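Local atomic coordinates of pyridoxamine 5'-phosphate oxidase-related, FMN-binding protein (Mycobacterium smegmatis, PDB entry 6ECI), a protein that binds flavin-adenine dinucleotide and probably sequesters it, which is thought to protect mycobacteria against hypoxic and oxidative stress. Residues E11-L16 / F39-R44. Residues are numbered along the deposited sequence; the frame is centred on the assembly and turned at random.
Sequences ECWDLL and FVVQNR
The indole of W13 lays one face against R44, in the turn after strand 31-41, and V41 fills the angle between that ring and L16. R44 CA sits over the six-membered ring of W13, 3.5 Å from its centroid and 6° off the normal, a CH-pi contact that a broad aromatic face suits well. V41 is short and branched, and its two methyls serve two neighbours: CG1, anti to the backbone N (chi1 177°), reaches W13 CE3 at 3.6 Å, while CG2 meets L16 CB, also at 3.6 Å. Two residues earlier in the strand, F39 CZ lies 3.3 Å from L16 O. In this flavoprotein of the pyridoxamine 5'-phosphate oxidase family, helix 9-16 packs on the antiparallel beta-sheet, and the contact joins it to the C-terminal end of strand 31-41 and the turn that follows. L16 suits the buried side, since its aliphatic chain also touches F67 and A69 of strand 64-72 and V80 of strand 77-88; F39 packs edge-to-face with F67, its side chain about 7 Å from the bound FAD. The solvent side is that of the exposed R44, whose side chain runs on across W13, with R44 NE 3.5 Å from W13 CD1. The length of arginine suits this place: its methylenes CB and CD pack on the indole, and the guanidinium, tilted 26° from the indole plane, turns one face to W13 CD1.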
# COMPACT_ATOMS: atom_id res chain seq x y z
N GLU B 11 -7.66 -17.54 -6.06
CA GLU B 11 -8.31 -16.26 -6.30
C GLU B 11 -7.34 -15.10 -6.10
O GLU B 11 -7.34 -14.14 -6.88
CB GLU B 11 -9.53 -16.10 -5.39
CG GLU B 11 -10.52 -17.25 -5.47
CD GLU B 11 -11.50 -17.28 -4.31
OE1 GLU B 11 -12.60 -16.70 -4.44
OE2 GLU B 11 -11.18 -17.88 -3.27
N CYS B 12 -6.48 -15.20 -5.08
CA CYS B 12 -5.55 -14.12 -4.78
C CYS B 12 -4.56 -13.90 -5.93
O CYS B 12 -4.36 -12.77 -6.38
CB CYS B 12 -4.79 -14.42 -3.49
SG CYS B 12 -5.81 -14.52 -2.00
N TRP B 13 -3.93 -14.98 -6.40
CA TRP B 13 -2.92 -14.84 -7.44
C TRP B 13 -3.50 -14.28 -8.73
O TRP B 13 -2.81 -13.57 -9.47
CB TRP B 13 -2.23 -16.18 -7.70
CG TRP B 13 -1.29 -16.58 -6.60
CD1 TRP B 13 -1.46 -17.61 -5.72
CD2 TRP B 13 -0.05 -15.96 -6.27
NE1 TRP B 13 -0.39 -17.67 -4.85
CE2 TRP B 13 0.49 -16.66 -5.17
CE3 TRP B 13 0.66 -14.88 -6.79
CZ2 TRP B 13 1.70 -16.32 -4.59
CZ3 TRP B 13 1.87 -14.54 -6.21
CH2 TRP B 13 2.38 -15.26 -5.12
N ASP B 14 -4.77 -14.59 -9.02
CA ASP B 14 -5.41 -14.02 -10.20
C ASP B 14 -5.87 -12.59 -9.95
O ASP B 14 -5.70 -11.72 -10.81
CB ASP B 14 -6.58 -14.89 -10.65
CG ASP B 14 -6.15 -16.02 -11.55
OD1 ASP B 14 -5.13 -15.86 -12.25
OD2 ASP B 14 -6.84 -17.06 -11.57
N LEU B 15 -6.45 -12.32 -8.77
CA LEU B 15 -6.85 -10.96 -8.43
C LEU B 15 -5.67 -10.01 -8.52
O LEU B 15 -5.82 -8.85 -8.92
CB LEU B 15 -7.48 -10.92 -7.04
CG LEU B 15 -8.93 -11.38 -6.94
CD1 LEU B 15 -9.42 -11.29 -5.51
CD2 LEU B 15 -9.82 -10.56 -7.86
N LEU B 16 -4.47 -10.48 -8.15
CA LEU B 16 -3.28 -9.65 -8.28
C LEU B 16 -3.00 -9.30 -9.73
O LEU B 16 -2.46 -8.22 -10.02
CB LEU B 16 -2.07 -10.37 -7.67
CG LEU B 16 -2.01 -10.40 -6.15
CD1 LEU B 16 -0.72 -11.05 -5.68
CD2 LEU B 16 -2.13 -8.99 -5.61
N PHE B 39 4.25 -3.95 -10.85
CA PHE B 39 4.51 -5.38 -10.69
C PHE B 39 3.68 -6.18 -11.69
O PHE B 39 2.66 -5.71 -12.21
CB PHE B 39 4.18 -5.85 -9.27
CG PHE B 39 2.71 -6.08 -9.04
CD1 PHE B 39 1.86 -5.02 -8.75
CD2 PHE B 39 2.17 -7.36 -9.12
CE1 PHE B 39 0.51 -5.22 -8.54
CE2 PHE B 39 0.82 -7.57 -8.91
CZ PHE B 39 -0.02 -6.50 -8.62
N VAL B 40 4.13 -7.41 -11.95
CA VAL B 40 3.32 -8.45 -12.56
C VAL B 40 3.53 -9.74 -11.79
O VAL B 40 4.52 -9.93 -11.09
CB VAL B 40 3.61 -8.68 -14.06
CG1 VAL B 40 3.67 -7.37 -14.81
CG2 VAL B 40 4.90 -9.46 -14.24
N VAL B 41 2.56 -10.64 -11.94
CA VAL B 41 2.59 -11.95 -11.30
C VAL B 41 3.10 -12.97 -12.30
O VAL B 41 2.63 -13.02 -13.45
CB VAL B 41 1.20 -12.34 -10.78
CG1 VAL B 41 1.23 -13.74 -10.18
CG2 VAL B 41 0.71 -11.33 -9.76
N GLN B 42 4.08 -13.77 -11.89
CA GLN B 42 4.66 -14.82 -12.73
C GLN B 42 4.84 -16.07 -11.88
O GLN B 42 5.73 -16.10 -11.02
CB GLN B 42 5.99 -14.38 -13.33
CG GLN B 42 5.90 -13.46 -14.52
CD GLN B 42 7.23 -13.30 -15.22
OE1 GLN B 42 8.28 -13.53 -14.62
NE2 GLN B 42 7.19 -12.93 -16.50
N ASN B 43 4.02 -17.09 -12.13
CA ASN B 43 4.14 -18.40 -11.48
C ASN B 43 4.18 -18.26 -9.96
O ASN B 43 5.12 -18.70 -9.29
CB ASN B 43 5.38 -19.15 -11.99
CG ASN B 43 5.43 -19.23 -13.50
OD1 ASN B 43 6.40 -18.80 -14.12
ND2 ASN B 43 4.38 -19.78 -14.10
N ARG B 44 3.13 -17.64 -9.42
CA ARG B 44 3.00 -17.42 -7.98
C ARG B 44 4.24 -16.73 -7.42
O ARG B 44 4.76 -17.10 -6.37
CB ARG B 44 2.72 -18.74 -7.25
CG ARG B 44 1.68 -19.60 -7.93
CD ARG B 44 0.84 -20.40 -6.96
NE ARG B 44 -0.55 -20.49 -7.43
CZ ARG B 44 -1.55 -21.02 -6.73
NH1 ARG B 44 -1.33 -21.54 -5.53
NH2 ARG B 44 -2.77 -21.05 -7.25